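Local coordinates for putative cytoplasmic protein (Salmonella enterica subsp. enterica serovar Typhimurium, PDB 4J32), which hydrolyses peptidoglycan as the type VI secretion amidase effector Tae4, a papain-like NlpC/P60 cysteine peptidase bound here by its immunity protein Tai4, at the interface of chains A and B. Sequence-based numbering; all coordinates share one arbitrary frame. Chains: chain A, Putative cytoplasmic protein; chain B, Putative periplasmic protein.

The interface of chains A and B. Residues chain A 91-94, 135-136; chain B 45-46.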
loop_
_atom_site.group_PDB
_atom_site.type_symbol
_atom_site.label_atom_id
_atom_site.label_comp_id
_atom_site.label_asym_id
_atom_site.label_seq_id
_atom_site.Cartn_x
_atom_site.Cartn_y
_atom_site.Cartn_z
ATOM N N TYR A 91 -14.872 21.564 0.197
ATOM C CA TYR A 91 -13.706 20.802 -0.259
ATOM C C TYR A 91 -14.034 19.568 -1.106
ATOM O O TYR A 91 -13.122 18.860 -1.564
ATOM C CB TYR A 91 -12.764 20.476 0.912
ATOM C CG TYR A 91 -13.393 19.700 2.069
ATOM C CD1 TYR A 91 -13.486 18.317 2.025
ATOM C CD2 TYR A 91 -13.881 20.360 3.205
ATOM C CE1 TYR A 91 -14.035 17.583 3.090
ATOM C CE2 TYR A 91 -14.421 19.640 4.279
ATOM C CZ TYR A 91 -14.475 18.250 4.221
ATOM O OH TYR A 91 -15.024 17.509 5.240
ATOM N N ARG A 92 -15.324 19.308 -1.300
ATOM C CA ARG A 92 -15.785 18.240 -2.196
ATOM C C ARG A 92 -16.418 18.820 -3.460
ATOM O O ARG A 92 -17.255 19.735 -3.401
ATOM C CB ARG A 92 -16.787 17.318 -1.492
ATOM C CG ARG A 92 -16.157 16.537 -0.342
ATOM C CD ARG A 92 -17.184 15.611 0.356
ATOM N NE ARG A 92 -16.464 14.657 1.199
ATOM C CZ ARG A 92 -16.583 14.531 2.525
ATOM N NH1 ARG A 92 -17.463 15.276 3.204
ATOM N NH2 ARG A 92 -15.843 13.628 3.171
ATOM N N VAL A 93 -16.027 18.255 -4.598
ATOM C CA VAL A 93 -16.589 18.624 -5.894
ATOM C C VAL A 93 -18.102 18.447 -5.913
ATOM O O VAL A 93 -18.827 19.365 -6.307
ATOM C CB VAL A 93 -15.944 17.818 -7.044
ATOM C CG1 VAL A 93 -16.661 18.155 -8.392
ATOM C CG2 VAL A 93 -14.441 18.188 -7.122
ATOM N N ASN A 94 -18.586 17.297 -5.450
ATOM C CA ASN A 94 -20.012 17.007 -5.473
ATOM C C ASN A 94 -20.784 18.056 -4.650
ATOM O O ASN A 94 -21.898 18.457 -5.009
ATOM C CB ASN A 94 -20.288 15.583 -4.969
ATOM C CG ASN A 94 -20.183 14.520 -6.077
ATOM O OD1 ASN A 94 -20.179 14.844 -7.278
ATOM N ND2 ASN A 94 -20.147 13.229 -5.677
ATOM N N ASN A 135 -11.350 10.090 -9.214
ATOM C CA ASN A 135 -11.382 10.861 -7.965
ATOM C C ASN A 135 -12.601 11.782 -7.845
ATOM O O ASN A 135 -12.735 12.491 -6.845
ATOM C CB ASN A 135 -10.097 11.701 -7.833
ATOM C CG ASN A 135 -10.061 12.843 -8.857
ATOM O OD1 ASN A 135 -10.292 12.615 -10.056
ATOM N ND2 ASN A 135 -9.826 14.060 -8.390
ATOM N N ALA A 136 -13.461 11.794 -8.867
ATOM C CA ALA A 136 -14.556 12.770 -8.932
ATOM C C ALA A 136 -15.530 12.427 -10.050
ATOM O O ALA A 136 -15.186 11.705 -10.982
ATOM C CB ALA A 136 -14.012 14.202 -9.125
ATOM N N GLU B 45 -13.378 12.382 -1.309
ATOM C CA GLU B 45 -14.351 13.068 -2.168
ATOM C C GLU B 45 -15.739 12.455 -2.024
ATOM O O GLU B 45 -16.747 13.185 -1.980
ATOM C CB GLU B 45 -13.929 13.047 -3.650
ATOM C CG GLU B 45 -15.037 13.375 -4.698
ATOM C CD GLU B 45 -15.521 14.842 -4.689
ATOM O OE1 GLU B 45 -14.718 15.742 -4.313
ATOM O OE2 GLU B 45 -16.695 15.092 -5.072
ATOM N N TYR B 46 -15.795 11.126 -1.989
ATOM C CA TYR B 46 -17.082 10.402 -1.999
ATOM C C TYR B 46 -17.671 10.150 -0.609
ATOM O O TYR B 46 -18.824 9.683 -0.474
ATOM C CB TYR B 46 -16.930 9.097 -2.777
ATOM C CG TYR B 46 -16.761 9.314 -4.273
ATOM C CD1 TYR B 46 -17.855 9.632 -5.082
ATOM C CD2 TYR B 46 -15.508 9.236 -4.869
ATOM C CE1 TYR B 46 -17.704 9.832 -6.481
ATOM C CE2 TYR B 46 -15.345 9.450 -6.265
ATOM C CZ TYR B 46 -16.446 9.738 -7.052
ATOM O OH TYR B 46 -16.299 9.910 -8.432
HETATM O O HOH W 1 -12.948 16.122 -2.265
HETATM O O HOH W 2 -12.270 15.255 -6.012
#
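B:Glu45 caps the N-terminal end of helix 93-103 at A:Val93 and A:Asn94 across this toxin-inhibitor interface, a polar anchor by which the immunity protein Tai4 holds the effector Tae4. The carboxylate meets the helix start tip-on and takes two backbone N-H groups in a fork. B:Glu45 OE1 accepts from A:Val93 N at 2.8 Å. B:Glu45 OE2 accepts from A:Asn94 N at 2.9 Å, a bond of similar straightness (158° at the hydrogen). Both oxygens use their syn lone pairs, so the pair of bonds should fix the rotation of the carboxylate, and the positive end of the helix dipole would probably stabilise a negative charge there. CG of B:Glu45 lies anti to its backbone N (chi1 163°), and a bend at chi2 (69°) turns the acid toward the helix end. OE1 also binds two waters: one leads to the carbonyl O of A:Tyr91, the other to the carbonyl O of A:Asn135, 2.9 Å from that water. On the flank, the extended chain of A:Arg92 runs past the B:Glu45 backbone, CD 3.4 Å from the carbonyl O; A:Tyr91 CE1 sits over the centre of one guanidinium face, its ring tilted against it. B:Tyr46 comes tip-first, its hydroxyl OH 3.3 Å from the carbonyl O of A:Ala136, with CE2 near the A:Asn135-A:Ala136 peptide, while CG of B:Glu45 sits over one ring face toward the rim. The contact joins the C-terminal end of Tai4 helix 30-46 to the start of Tae4 helix 93-103 and the loop between strands 124-131 and 138-143.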